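Local coordinates for hypothetical protein TTHA1785 (Thermus thermophilus, PDB 2EPG), which probably joins RNA ends carrying a 3'-phosphate or 2',3'-cyclic phosphate to 5'-hydroxyl ends, using GTP and manganese as an RtcB-family RNA ligase, at residues A[176-182]-A[332-338]; A[182-187]-A[340-344]. All blocks are in the same frame, centred on the assembly; numbering follows the deposited sequence.

Contact 1 (A[176-182]-A[332-338])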
ATOM      1  N   GLU A 176       6.028 -15.775  13.595  1.00 33.28           N
ATOM      2  CA  GLU A 176       6.903 -14.818  12.924  1.00 34.89           C
ATOM      3  C   GLU A 176       6.223 -13.903  11.887  1.00 32.89           C
ATOM      4  O   GLU A 176       6.834 -12.946  11.427  1.00 33.06           O
ATOM      5  CB  GLU A 176       8.068 -15.558  12.246  1.00 37.16           C
ATOM      6  CG  GLU A 176       7.635 -16.484  11.094  1.00 42.37           C
ATOM      7  CD  GLU A 176       8.720 -16.669  10.028  1.00 46.39           C
ATOM      8  OE1 GLU A 176       9.862 -17.031  10.385  1.00 49.58           O
ATOM      9  OE2 GLU A 176       8.432 -16.454   8.828  1.00 47.46           O
ATOM     10  N   ASP A 177       4.970 -14.171  11.530  1.00 29.08           N
ATOM     11  CA  ASP A 177       4.311 -13.350  10.508  1.00 28.85           C
ATOM     12  C   ASP A 177       4.401 -11.850  10.742  1.00 28.58           C
ATOM     13  O   ASP A 177       4.685 -11.092   9.824  1.00 28.03           O
ATOM     14  CB  ASP A 177       2.835 -13.734  10.369  1.00 27.25           C
ATOM     15  CG  ASP A 177       2.644 -15.071   9.698  1.00 26.49           C
ATOM     16  OD1 ASP A 177       1.501 -15.553   9.659  1.00 29.70           O
ATOM     17  OD2 ASP A 177       3.628 -15.648   9.199  1.00 26.95           O
ATOM     18  N   VAL A 178       4.166 -11.441  11.983  1.00 27.74           N
ATOM     19  CA  VAL A 178       4.156 -10.044  12.373  1.00 29.80           C
ATOM     20  C   VAL A 178       5.437  -9.273  12.105  1.00 30.39           C
ATOM     21  O   VAL A 178       5.377  -8.074  11.846  1.00 29.65           O
ATOM     22  CB  VAL A 178       3.788  -9.914  13.881  1.00 31.22           C
ATOM     23  CG1 VAL A 178       3.975  -8.479  14.352  1.00 31.27           C
ATOM     24  CG2 VAL A 178       2.337 -10.348  14.091  1.00 29.40           C
ATOM     25  N   ARG A 179       6.578  -9.960  12.187  1.00 31.49           N
ATOM     26  CA  ARG A 179       7.893  -9.354  11.964  1.00 34.68           C
ATOM     27  C   ARG A 179       8.041  -8.786  10.564  1.00 32.26           C
ATOM     28  O   ARG A 179       8.826  -7.867  10.341  1.00 33.04           O
ATOM     29  CB  ARG A 179       9.010 -10.388  12.146  1.00 39.64           C
ATOM     30  CG  ARG A 179       9.105 -11.037  13.519  1.00 48.91           C
ATOM     31  CD  ARG A 179      10.421 -10.662  14.201  1.00 53.38           C
ATOM     32  NE  ARG A 179      11.547 -10.778  13.268  1.00 57.22           N
ATOM     33  CZ  ARG A 179      12.746 -10.248  13.478  1.00 56.40           C
ATOM     34  NH1 ARG A 179      13.709 -10.395  12.582  1.00 56.54           N
ATOM     35  NH2 ARG A 179      12.980  -9.572  14.590  1.00 58.78           N
ATOM     36  N   PHE A 180       7.293  -9.330   9.614  1.00 29.85           N
ATOM     37  CA  PHE A 180       7.410  -8.871   8.233  1.00 28.61           C
ATOM     38  C   PHE A 180       6.243  -8.053   7.695  1.00 27.42           C
ATOM     39  O   PHE A 180       5.959  -8.017   6.492  1.00 26.18           O
ATOM     40  CB  PHE A 180       7.720 -10.080   7.360  1.00 29.12           C
ATOM     41  CG  PHE A 180       8.906 -10.856   7.862  1.00 31.87           C
ATOM     42  CD1 PHE A 180       8.735 -11.945   8.713  1.00 34.01           C
ATOM     43  CD2 PHE A 180      10.199 -10.429   7.574  1.00 31.69           C
ATOM     44  CE1 PHE A 180       9.837 -12.599   9.274  1.00 36.13           C
ATOM     45  CE2 PHE A 180      11.307 -11.075   8.127  1.00 33.44           C
ATOM     46  CZ  PHE A 180      11.126 -12.162   8.978  1.00 34.97           C
ATOM     47  N   ILE A 181       5.564  -7.388   8.612  1.00 25.52           N
ATOM     48  CA  ILE A 181       4.478  -6.508   8.242  1.00 24.48           C
ATOM     49  C   ILE A 181       4.989  -5.129   8.601  1.00 23.79           C
ATOM     50  O   ILE A 181       5.654  -4.964   9.630  1.00 23.34           O
ATOM     51  CB  ILE A 181       3.209  -6.757   9.075  1.00 23.73           C
ATOM     52  CG1 ILE A 181       2.778  -8.220   8.961  1.00 22.70           C
ATOM     53  CG2 ILE A 181       2.090  -5.826   8.591  1.00 23.88           C
ATOM     54  CD1 ILE A 181       1.616  -8.571   9.891  1.00 23.80           C
ATOM     55  N   GLU A 182       4.692  -4.149   7.757  1.00 26.19           N
ATOM     56  CA  GLU A 182       5.069  -2.767   8.023  1.00 26.85           C
ATOM     57  C   GLU A 182       4.452  -2.422   9.392  1.00 27.71           C
ATOM     58  O   GLU A 182       3.285  -2.743   9.643  1.00 27.05           O
ATOM     59  CB  GLU A 182       4.471  -1.864   6.944  1.00 27.70           C
ATOM     60  CG  GLU A 182       4.724  -0.379   7.143  1.00 33.50           C
ATOM     61  CD  GLU A 182       3.860   0.499   6.237  1.00 36.74           C
ATOM     62  OE1 GLU A 182       3.297  -0.011   5.245  1.00 35.59           O
ATOM     63  OE2 GLU A 182       3.741   1.712   6.524  1.00 42.98           O
ATOM     64  N   ARG A 332       5.899 -18.294   3.846  1.00 31.24           N
ATOM     65  CA  ARG A 332       6.224 -17.285   4.839  1.00 31.87           C
ATOM     66  C   ARG A 332       5.903 -15.910   4.307  1.00 29.03           C
ATOM     67  O   ARG A 332       5.847 -15.715   3.093  1.00 27.63           O
ATOM     68  CB  ARG A 332       7.712 -17.334   5.196  1.00 37.13           C
ATOM     69  CG  ARG A 332       8.215 -18.695   5.651  1.00 44.60           C
ATOM     70  CD  ARG A 332       9.685 -18.601   6.015  1.00 50.96           C
ATOM     71  NE  ARG A 332      10.335 -19.905   6.099  1.00 56.58           N
ATOM     72  CZ  ARG A 332      11.646 -20.062   6.272  1.00 59.93           C
ATOM     73  NH1 ARG A 332      12.172 -21.283   6.336  1.00 59.32           N
ATOM     74  NH2 ARG A 332      12.432 -18.989   6.380  1.00 60.46           N
ATOM     75  N   VAL A 333       5.691 -14.962   5.218  1.00 26.29           N
ATOM     76  CA  VAL A 333       5.427 -13.594   4.823  1.00 24.87           C
ATOM     77  C   VAL A 333       6.780 -12.964   4.451  1.00 26.83           C
ATOM     78  O   VAL A 333       7.671 -12.851   5.297  1.00 26.08           O
ATOM     79  CB  VAL A 333       4.800 -12.790   5.983  1.00 24.69           C
ATOM     80  CG1 VAL A 333       4.631 -11.334   5.575  1.00 23.57           C
ATOM     81  CG2 VAL A 333       3.423 -13.412   6.374  1.00 20.91           C
ATOM     82  N   LEU A 334       6.948 -12.602   3.183  1.00 24.09           N
ATOM     83  CA  LEU A 334       8.176 -11.951   2.746  1.00 22.98           C
ATOM     84  C   LEU A 334       8.037 -10.524   3.272  1.00 23.62           C
ATOM     85  O   LEU A 334       8.913 -10.017   3.981  1.00 24.84           O
ATOM     86  CB  LEU A 334       8.274 -11.990   1.220  1.00 21.56           C
ATOM     87  CG  LEU A 334       9.599 -11.505   0.622  1.00 21.88           C
ATOM     88  CD1 LEU A 334       9.804 -12.159  -0.733  1.00 21.15           C
ATOM     89  CD2 LEU A 334       9.597  -9.974   0.522  1.00 20.19           C
ATOM     90  N   TYR A 335       6.926  -9.879   2.931  1.00 22.58           N
ATOM     91  CA  TYR A 335       6.635  -8.541   3.462  1.00 23.05           C
ATOM     92  C   TYR A 335       5.154  -8.209   3.267  1.00 23.14           C
ATOM     93  O   TYR A 335       4.442  -8.894   2.532  1.00 24.06           O
ATOM     94  CB  TYR A 335       7.491  -7.450   2.792  1.00 18.49           C
ATOM     95  CG  TYR A 335       7.696  -6.265   3.702  1.00 19.04           C
ATOM     96  CD1 TYR A 335       8.278  -6.431   4.958  1.00 17.42           C
ATOM     97  CD2 TYR A 335       7.302  -4.986   3.331  1.00 19.44           C
ATOM     98  CE1 TYR A 335       8.452  -5.344   5.818  1.00 18.64           C
ATOM     99  CE2 TYR A 335       7.486  -3.906   4.184  1.00 20.92           C
ATOM    100  CZ  TYR A 335       8.061  -4.099   5.425  1.00 18.17           C
ATOM    101  OH  TYR A 335       8.242  -3.033   6.279  1.00 20.15           O
ATOM    102  N   ASP A 336       4.701  -7.152   3.928  1.00 24.21           N
ATOM    103  CA  ASP A 336       3.324  -6.687   3.814  1.00 24.65           C
ATOM    104  C   ASP A 336       3.364  -5.178   4.077  1.00 24.44           C
ATOM    105  O   ASP A 336       3.860  -4.740   5.117  1.00 24.84           O
ATOM    106  CB  ASP A 336       2.445  -7.434   4.839  1.00 24.31           C
ATOM    107  CG  ASP A 336       0.995  -6.930   4.874  1.00 25.37           C
ATOM    108  OD1 ASP A 336       0.077  -7.777   4.895  1.00 22.92           O
ATOM    109  OD2 ASP A 336       0.767  -5.698   4.907  1.00 23.47           O
ATOM    110  N   LEU A 337       2.871  -4.382   3.128  1.00 23.76           N
ATOM    111  CA  LEU A 337       2.880  -2.935   3.289  1.00 25.55           C
ATOM    112  C   LEU A 337       1.683  -2.243   2.652  1.00 26.64           C
ATOM    113  O   LEU A 337       1.053  -2.757   1.733  1.00 26.82           O
ATOM    114  CB  LEU A 337       4.172  -2.322   2.716  1.00 25.18           C
ATOM    115  CG  LEU A 337       4.252  -2.069   1.198  1.00 25.55           C
ATOM    116  CD1 LEU A 337       5.598  -1.417   0.839  1.00 22.43           C
ATOM    117  CD2 LEU A 337       4.080  -3.390   0.446  1.00 20.33           C
ATOM    118  N   ALA A 338       1.383  -1.059   3.169  1.00 28.66           N
ATOM    119  CA  ALA A 338       0.270  -0.248   2.707  1.00 29.12           C
ATOM    120  C   ALA A 338       0.606   0.558   1.462  1.00 30.51           C
ATOM    121  O   ALA A 338       1.765   0.882   1.227  1.00 31.57           O
ATOM    122  CB  ALA A 338      -0.154   0.707   3.825  1.00 28.99           C
TER
HETATM  123  O   HOH W   1       5.930 -15.758   7.747  1.00 27.42           O
HETATM  124  O   HOH W   2       3.551   1.597   2.786  1.00 29.01           O
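E182 and D336 join the two backbones where loop 176-182, leaving a short 3-10 turn at 177-179, runs alongside strand 332-338: E182 N donates to D336 O over 2.8 Å, with a C=O...donor angle of 168°. Two residues earlier on the loop, F180 O lies 3.1 Å from Y335 CA in a CA-H...O contact. The same oxygen sits near CD1 of the Y335 ring, whose hydroxyl reaches past it to the CA and CB of E182.

F180 CB rests on V333 CG1 at 3.8 Å, while its ring extends past the V333 and L334 carbonyl oxygens. The other methyl of V333, CG2, meets D177 OD2 at 3.6 Å, the two side chains crossing at about a right angle. A water beside them bridges the two segments, donating to E176 OE2 and D177 OD2 and accepting from V333 N; D177 also forms a salt bridge with R316. At the far end, E182 holds CG anti to its backbone N (chi1 177°) and stays extended, which carries OE1 along the strand to accept a straight bond from A338 N at 3.0 Å. D336 lies beside I181, pointing the same way, with CG2 of the isoleucine against the aspartate carboxylate, which forms salt bridges with R112 and R308.

L334 and Y335 both face L113 of strand 110-119, a classic beta bulge, and the loop thus packs along a bulged strand that leads directly to H339, a predicted manganese and GMP ligand of the RtcB fold.

Contact 2 (A[182-187]-A[340-344])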
ATOM      1  N   GLU A 182       4.692  -4.149   7.757  1.00 26.19           N
ATOM      2  CA  GLU A 182       5.069  -2.767   8.023  1.00 26.85           C
ATOM      3  C   GLU A 182       4.452  -2.422   9.392  1.00 27.71           C
ATOM      4  O   GLU A 182       3.285  -2.743   9.643  1.00 27.05           O
ATOM      5  CB  GLU A 182       4.471  -1.864   6.944  1.00 27.70           C
ATOM      6  CG  GLU A 182       4.724  -0.379   7.143  1.00 33.50           C
ATOM      7  CD  GLU A 182       3.860   0.499   6.237  1.00 36.74           C
ATOM      8  OE1 GLU A 182       3.297  -0.011   5.245  1.00 35.59           O
ATOM      9  OE2 GLU A 182       3.741   1.712   6.524  1.00 42.98           O
ATOM     10  N   SER A 183       5.233  -1.774  10.258  1.00 27.26           N
ATOM     11  CA  SER A 183       4.790  -1.381  11.605  1.00 27.87           C
ATOM     12  C   SER A 183       4.255  -2.564  12.385  1.00 29.58           C
ATOM     13  O   SER A 183       3.419  -2.395  13.268  1.00 28.75           O
ATOM     14  CB  SER A 183       3.691  -0.323  11.521  1.00 29.94           C
ATOM     15  OG  SER A 183       4.201   0.891  11.011  1.00 29.71           O
ATOM     16  N   GLN A 184       4.745  -3.757  12.049  1.00 28.52           N
ATOM     17  CA  GLN A 184       4.306  -4.987  12.679  1.00 31.19           C
ATOM     18  C   GLN A 184       2.782  -5.157  12.601  1.00 30.40           C
ATOM     19  O   GLN A 184       2.172  -5.805  13.454  1.00 30.49           O
ATOM     20  CB  GLN A 184       4.812  -5.062  14.136  1.00 34.15           C
ATOM     21  CG  GLN A 184       6.339  -5.254  14.235  1.00 41.01           C
ATOM     22  CD  GLN A 184       6.767  -6.242  15.338  1.00 47.88           C
ATOM     23  OE1 GLN A 184       6.608  -5.981  16.544  1.00 50.47           O
ATOM     24  NE2 GLN A 184       7.309  -7.389  14.920  1.00 50.15           N
ATOM     25  N   GLY A 185       2.181  -4.575  11.562  1.00 29.51           N
ATOM     26  CA  GLY A 185       0.747  -4.685  11.364  1.00 27.14           C
ATOM     27  C   GLY A 185      -0.092  -3.964  12.399  1.00 26.92           C
ATOM     28  O   GLY A 185      -1.227  -4.353  12.640  1.00 25.34           O
ATOM     29  N   ARG A 186       0.454  -2.904  12.994  1.00 27.00           N
ATOM     30  CA  ARG A 186      -0.256  -2.140  14.018  1.00 27.63           C
ATOM     31  C   ARG A 186       0.099  -0.673  14.031  1.00 28.66           C
ATOM     32  O   ARG A 186       1.243  -0.323  14.332  1.00 28.32           O
ATOM     33  CB  ARG A 186       0.064  -2.694  15.415  1.00 29.64           C
ATOM     34  CG  ARG A 186      -0.595  -1.956  16.588  1.00 33.05           C
ATOM     35  CD  ARG A 186      -0.129  -2.552  17.928  1.00 37.32           C
ATOM     36  NE  ARG A 186      -0.788  -1.987  19.113  1.00 40.47           N
ATOM     37  CZ  ARG A 186      -0.430  -0.859  19.726  1.00 41.28           C
ATOM     38  NH1 ARG A 186      -1.106  -0.444  20.795  1.00 42.40           N
ATOM     39  NH2 ARG A 186       0.604  -0.154  19.287  1.00 39.68           N
ATOM     40  N   LEU A 187      -0.851   0.196  13.691  1.00 27.91           N
ATOM     41  CA  LEU A 187      -0.563   1.620  13.791  1.00 29.11           C
ATOM     42  C   LEU A 187      -0.853   1.891  15.264  1.00 31.53           C
ATOM     43  O   LEU A 187      -1.870   1.442  15.796  1.00 31.06           O
ATOM     44  CB  LEU A 187      -1.458   2.456  12.878  1.00 27.22           C
ATOM     45  CG  LEU A 187      -0.758   2.801  11.560  1.00 28.58           C
ATOM     46  CD1 LEU A 187      -0.493   1.520  10.780  1.00 29.06           C
ATOM     47  CD2 LEU A 187      -1.615   3.759  10.748  1.00 27.94           C
ATOM     48  N   ASN A 340      -1.899   3.061   0.747  1.00 31.50           N
ATOM     49  CA  ASN A 340      -2.645   4.275   1.119  1.00 30.28           C
ATOM     50  C   ASN A 340      -2.551   4.386   2.633  1.00 31.04           C
ATOM     51  O   ASN A 340      -3.038   3.504   3.341  1.00 32.20           O
ATOM     52  CB  ASN A 340      -4.143   4.202   0.756  1.00 31.34           C
ATOM     53  CG  ASN A 340      -4.402   4.194  -0.740  1.00 30.78           C
ATOM     54  OD1 ASN A 340      -3.801   4.951  -1.493  1.00 31.49           O
ATOM     55  ND2 ASN A 340      -5.327   3.351  -1.167  1.00 33.39           N
ATOM     56  N   ASN A 341      -1.928   5.446   3.139  1.00 29.79           N
ATOM     57  CA  ASN A 341      -1.820   5.605   4.578  1.00 30.55           C
ATOM     58  C   ASN A 341      -1.095   6.879   4.981  1.00 30.04           C
ATOM     59  O   ASN A 341      -0.325   7.423   4.209  1.00 31.43           O
ATOM     60  CB  ASN A 341      -1.066   4.415   5.161  1.00 33.50           C
ATOM     61  CG  ASN A 341      -1.694   3.896   6.430  1.00 38.29           C
ATOM     62  OD1 ASN A 341      -1.194   2.951   7.045  1.00 41.84           O
ATOM     63  ND2 ASN A 341      -2.800   4.509   6.834  1.00 39.33           N
ATOM     64  N   ALA A 342      -1.359   7.364   6.189  1.00 30.15           N
ATOM     65  CA  ALA A 342      -0.655   8.530   6.711  1.00 29.40           C
ATOM     66  C   ALA A 342      -0.028   7.983   7.982  1.00 31.71           C
ATOM     67  O   ALA A 342      -0.698   7.322   8.777  1.00 31.37           O
ATOM     68  CB  ALA A 342      -1.612   9.663   7.034  1.00 29.92           C
ATOM     69  N   LYS A 343       1.259   8.240   8.166  1.00 30.88           N
ATOM     70  CA  LYS A 343       1.960   7.718   9.324  1.00 30.49           C
ATOM     71  C   LYS A 343       2.924   8.729   9.882  1.00 29.36           C
ATOM     72  O   LYS A 343       3.495   9.531   9.133  1.00 26.85           O
ATOM     73  CB  LYS A 343       2.752   6.475   8.927  1.00 34.38           C
ATOM     74  CG  LYS A 343       1.926   5.458   8.152  1.00 38.28           C
ATOM     75  CD  LYS A 343       2.645   4.150   8.065  1.00 40.21           C
ATOM     76  CE  LYS A 343       2.869   3.556   9.441  1.00 37.95           C
ATOM     77  NZ  LYS A 343       3.857   2.463   9.288  1.00 37.74           N
ATOM     78  N   PHE A 344       3.106   8.697  11.196  1.00 26.80           N
ATOM     79  CA  PHE A 344       4.057   9.604  11.808  1.00 28.00           C
ATOM     80  C   PHE A 344       5.421   8.943  11.670  1.00 28.42           C
ATOM     81  O   PHE A 344       5.611   7.803  12.079  1.00 25.52           O
ATOM     82  CB  PHE A 344       3.730   9.847  13.281  1.00 27.36           C
ATOM     83  CG  PHE A 344       2.574  10.794  13.490  1.00 29.79           C
ATOM     84  CD1 PHE A 344       1.282  10.311  13.675  1.00 28.30           C
ATOM     85  CD2 PHE A 344       2.782  12.171  13.480  1.00 26.00           C
ATOM     86  CE1 PHE A 344       0.208  11.200  13.853  1.00 30.33           C
ATOM     87  CE2 PHE A 344       1.725  13.061  13.656  1.00 28.43           C
ATOM     88  CZ  PHE A 344       0.435  12.577  13.845  1.00 27.33           C
TER
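K343 reaches from strand 340-344 to the turn at 182-187 and places its ammonium group between two oxygen acceptors. NZ donates to E182 OE2 at 2.9 Å in a salt bridge, the two side chains coming from opposite directions. The ammonium meets OE2 on its anti side, 27° out of the carboxylate plane. The second acceptor is S183 OG, modelled a very short 2.4 Å from NZ, a value too small to be taken literally. With CG beside the backbone N and a bend at chi3 (62°), the lysine chain passes its CD and CE close to these acceptors before ending at NZ.

The carboxylate is shared: OE2 serves the lysine, whereas OE1 accepts from the backbone of A338, so both oxygens have a donor. An alanine in place of E182 would probably leave the buried K343 ammonium without its counter-charge and A338 N without its side-chain acceptor. The turn satisfies part of its own backbone, G185 N bonding to E182 O and R186 N to S183 O at 3.0 Å.

Beside the polar cluster, L187 crosses K343 at about a right angle, CD1 lying 4.2 Å from CE; its CD2 also approaches the N341 side chain. L187 further packs on A298 and F305 of helix 288-321. N340, a predicted GMP-binding residue, accepts from the backbone N of G358 through OD1 and donates to the backbone O of D106 through ND2.

A buried ammonium facing a buried carboxylate implies mutual charge compensation, which is likely to keep K343 protonated and E182 ionised, and so to fasten the turn to the strand.

As a worked example of one continuous loop packed against one long strand, the two contacts lie with their centres 12 Å apart. Both use strand 332-347, and both draw their first segment from the loop between helices 164-169 and 197-203. Their segments alternate along the chain, 176-182 and 182-187 preceding 332-338 and 340-344, so the loop advances in the same sense as the strand. E182 belongs to both contacts, and V178 CG1 also touches Q184 O at 3.3 Å. Between 332-338 and 340-344 lies H339, a predicted manganese and GMP ligand; the loop therefore meets the strand on both sequence flanks of that residue.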